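Local coordinates for 70 kDa protein (Xanthomonas sp., PDB 4B2N) that carries two c-type haems and is a processive oxygenase that cleaves rubber with dioxygen, at residues A295-R299 and K414-A418. Numbering follows the deposited sequence.
With HEC (heme c), chain C.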
loop_
_atom_site.group_PDB
_atom_site.type_symbol
_atom_site.label_atom_id
_atom_site.label_comp_id
_atom_site.label_asym_id
_atom_site.label_seq_id
_atom_site.Cartn_x
_atom_site.Cartn_y
_atom_site.Cartn_z
ATOM N N ALA A 295 -2.552 4.336 -12.135
ATOM C CA ALA A 295 -3.226 4.560 -13.422
ATOM C C ALA A 295 -2.856 3.440 -14.385
ATOM O O ALA A 295 -3.370 3.391 -15.513
ATOM C CB ALA A 295 -2.753 5.912 -14.026
ATOM N N PHE A 296 -1.888 2.606 -13.993
ATOM C CA PHE A 296 -1.410 1.518 -14.858
ATOM C C PHE A 296 -1.727 0.121 -14.359
ATOM O O PHE A 296 -1.457 -0.915 -15.011
ATOM C CB PHE A 296 0.108 1.698 -15.137
ATOM C CG PHE A 296 0.389 2.921 -15.929
ATOM C CD1 PHE A 296 0.302 2.877 -17.316
ATOM C CD2 PHE A 296 0.682 4.115 -15.312
ATOM C CE1 PHE A 296 0.537 4.042 -18.086
ATOM C CE2 PHE A 296 0.924 5.260 -16.046
ATOM C CZ PHE A 296 0.862 5.220 -17.430
ATOM N N LYS A 297 -2.374 0.072 -13.226
ATOM C CA LYS A 297 -2.597 -1.214 -12.575
ATOM C C LYS A 297 -4.038 -1.618 -12.677
ATOM O O LYS A 297 -4.923 -0.966 -12.107
ATOM C CB LYS A 297 -2.103 -1.133 -11.120
ATOM C CG LYS A 297 -0.600 -0.913 -11.105
ATOM C CD LYS A 297 -0.035 -0.565 -9.715
ATOM C CE LYS A 297 0.237 -1.875 -8.942
ATOM N NZ LYS A 297 0.850 -1.519 -7.582
ATOM N N THR A 298 -4.295 -2.691 -13.410
ATOM C CA THR A 298 -5.656 -3.269 -13.503
ATOM C C THR A 298 -6.187 -3.806 -12.211
ATOM O O THR A 298 -7.444 -3.830 -12.028
ATOM C CB THR A 298 -5.689 -4.399 -14.576
ATOM O OG1 THR A 298 -4.763 -5.425 -14.153
ATOM C CG2 THR A 298 -5.282 -3.852 -15.982
ATOM N N ARG A 299 -5.296 -4.116 -11.243
ATOM C CA ARG A 299 -5.744 -4.701 -9.973
ATOM C C ARG A 299 -5.269 -3.873 -8.782
ATOM O O ARG A 299 -4.324 -3.097 -8.899
ATOM C CB ARG A 299 -5.179 -6.134 -9.760
ATOM C CG ARG A 299 -5.322 -7.049 -10.969
ATOM C CD ARG A 299 -6.775 -7.306 -11.351
ATOM N NE ARG A 299 -7.474 -8.117 -10.344
ATOM C CZ ARG A 299 -8.740 -8.477 -10.361
ATOM N NH1 ARG A 299 -9.554 -8.089 -11.337
ATOM N NH2 ARG A 299 -9.206 -9.258 -9.362
ATOM N N LYS A 414 0.561 0.599 -23.338
ATOM C CA LYS A 414 1.916 0.880 -22.959
ATOM C C LYS A 414 1.945 1.083 -21.454
ATOM O O LYS A 414 1.134 1.861 -20.916
ATOM C CB LYS A 414 2.329 2.179 -23.606
ATOM C CG LYS A 414 3.760 2.617 -23.340
ATOM C CD LYS A 414 4.122 3.766 -24.281
ATOM C CE LYS A 414 3.077 4.864 -24.158
ATOM N NZ LYS A 414 3.863 6.111 -24.103
ATOM N N GLY A 415 2.878 0.425 -20.785
ATOM C CA GLY A 415 3.039 0.603 -19.333
ATOM C C GLY A 415 2.018 -0.061 -18.390
ATOM O O GLY A 415 2.226 -0.071 -17.186
ATOM N N VAL A 416 0.962 -0.660 -18.934
ATOM C CA VAL A 416 -0.024 -1.389 -18.069
ATOM C C VAL A 416 0.638 -2.579 -17.357
ATOM O O VAL A 416 1.353 -3.365 -17.987
ATOM C CB VAL A 416 -1.303 -1.852 -18.831
ATOM C CG1 VAL A 416 -2.185 -2.754 -17.968
ATOM C CG2 VAL A 416 -2.110 -0.648 -19.290
ATOM N N ALA A 417 0.435 -2.649 -16.036
ATOM C CA ALA A 417 0.856 -3.816 -15.272
ATOM C C ALA A 417 -0.402 -4.687 -15.030
ATOM O O ALA A 417 -1.269 -4.345 -14.194
ATOM C CB ALA A 417 1.512 -3.373 -13.947
ATOM N N ALA A 418 -0.552 -5.795 -15.761
ATOM C CA ALA A 418 -1.649 -6.714 -15.514
ATOM C C ALA A 418 -1.211 -8.164 -15.513
ATOM O O ALA A 418 -1.907 -9.024 -16.097
ATOM C CB ALA A 418 -2.762 -6.498 -16.537
HETATM FE FE HEC C . -3.179 1.624 1.708
HETATM C CHA HEC C . -2.745 -0.927 -0.632
HETATM C CHB HEC C . -5.334 3.300 -0.507
HETATM C CHC HEC C . -4.236 3.847 4.229
HETATM C CHD HEC C . -0.689 0.406 3.615
HETATM N NA HEC C . -3.902 1.290 -0.068
HETATM C C1A HEC C . -3.494 0.270 -0.979
HETATM C C2A HEC C . -3.976 0.480 -2.335
HETATM C C3A HEC C . -4.737 1.685 -2.339
HETATM C C4A HEC C . -4.648 2.161 -0.953
HETATM C CMA HEC C . -5.395 2.354 -3.529
HETATM C CAA HEC C . -3.750 -0.393 -3.597
HETATM C CBA HEC C . -2.351 -0.044 -4.109
HETATM C CGA HEC C . -1.905 -0.951 -5.242
HETATM O O1A HEC C . -2.056 -2.220 -5.191
HETATM O O2A HEC C . -1.320 -0.354 -6.150
HETATM N NB HEC C . -4.560 3.128 1.832
HETATM C C1B HEC C . -5.255 3.736 0.864
HETATM C C2B HEC C . -6.099 4.845 1.281
HETATM C C3B HEC C . -5.797 4.991 2.653
HETATM C C4B HEC C . -4.801 3.952 2.888
HETATM C CMB HEC C . -7.002 5.549 0.349
HETATM C CAB HEC C . -6.384 5.925 3.678
HETATM C CBB HEC C . -7.772 5.746 3.921
HETATM N NC HEC C . -2.636 2.122 3.548
HETATM C C1C HEC C . -3.110 2.991 4.514
HETATM C C2C HEC C . -2.290 3.008 5.752
HETATM C C3C HEC C . -1.272 1.956 5.542
HETATM C C4C HEC C . -1.525 1.439 4.199
HETATM C CMC HEC C . -2.591 3.894 6.956
HETATM C CAC HEC C . -0.199 1.485 6.473
HETATM C CBC HEC C . -0.527 1.343 7.825
HETATM N ND HEC C . -1.961 0.004 1.513
HETATM C C1D HEC C . -1.018 -0.327 2.394
HETATM C C2D HEC C . -0.272 -1.487 2.028
HETATM C C3D HEC C . -0.884 -1.877 0.798
HETATM C C4D HEC C . -1.941 -0.896 0.577
HETATM C CMD HEC C . 0.864 -2.176 2.695
HETATM C CAD HEC C . -0.548 -3.124 0.057
HETATM C CBD HEC C . -1.366 -4.160 0.922
HETATM C CGD HEC C . -1.085 -5.560 0.427
HETATM O O1D HEC C . -0.308 -6.319 1.060
HETATM O O2D HEC C . -1.600 -5.867 -0.701
HETATM O O HOH W 1 -2.390 -4.631 -11.640
#
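Phe-296 chi1 is m and chi2 is -85°. This lays the ring alongside the backbone of Lys-414 to Val-416. Its edge meets a carbonyl, with CE1 of Phe-296 3.6 Å from O of Lys-414, and CB of Phe-296 lies 3.4 Å from O of Gly-415. Gly-415 has positive phi, and a CB there would crowd the ring. The ring of Tyr-507 meets that of Phe-296, and Pro-27 touches the side chain. The backbones run parallel here and form a single beta bridge, Lys-297 with Ala-417, between two loops 115 residues apart in sequence. N of Ala-417 donates to O of Phe-296 at 2.8 Å. One water continues the link: it accepts from N of Arg-299 (3.0 Å) and donates to O of Ala-417 (2.8 Å). The CB of Lys-297 points away from 414-418. The side chain, bent at chi3 (85°), reaches the haem c bound by His-195 and Arg-294, where NZ of Lys-297 donates to propionate O2A of HEC at 2.8 Å. Thr-298 CB points toward 414-418. With chi1 p, CG2 of Thr-298 packs 3.8 Å from CG1 of Val-416. OG1 of Thr-298 lies 3.3 Å from CB of Ala-418 and is hydrogen-bonded to O of Ala-65.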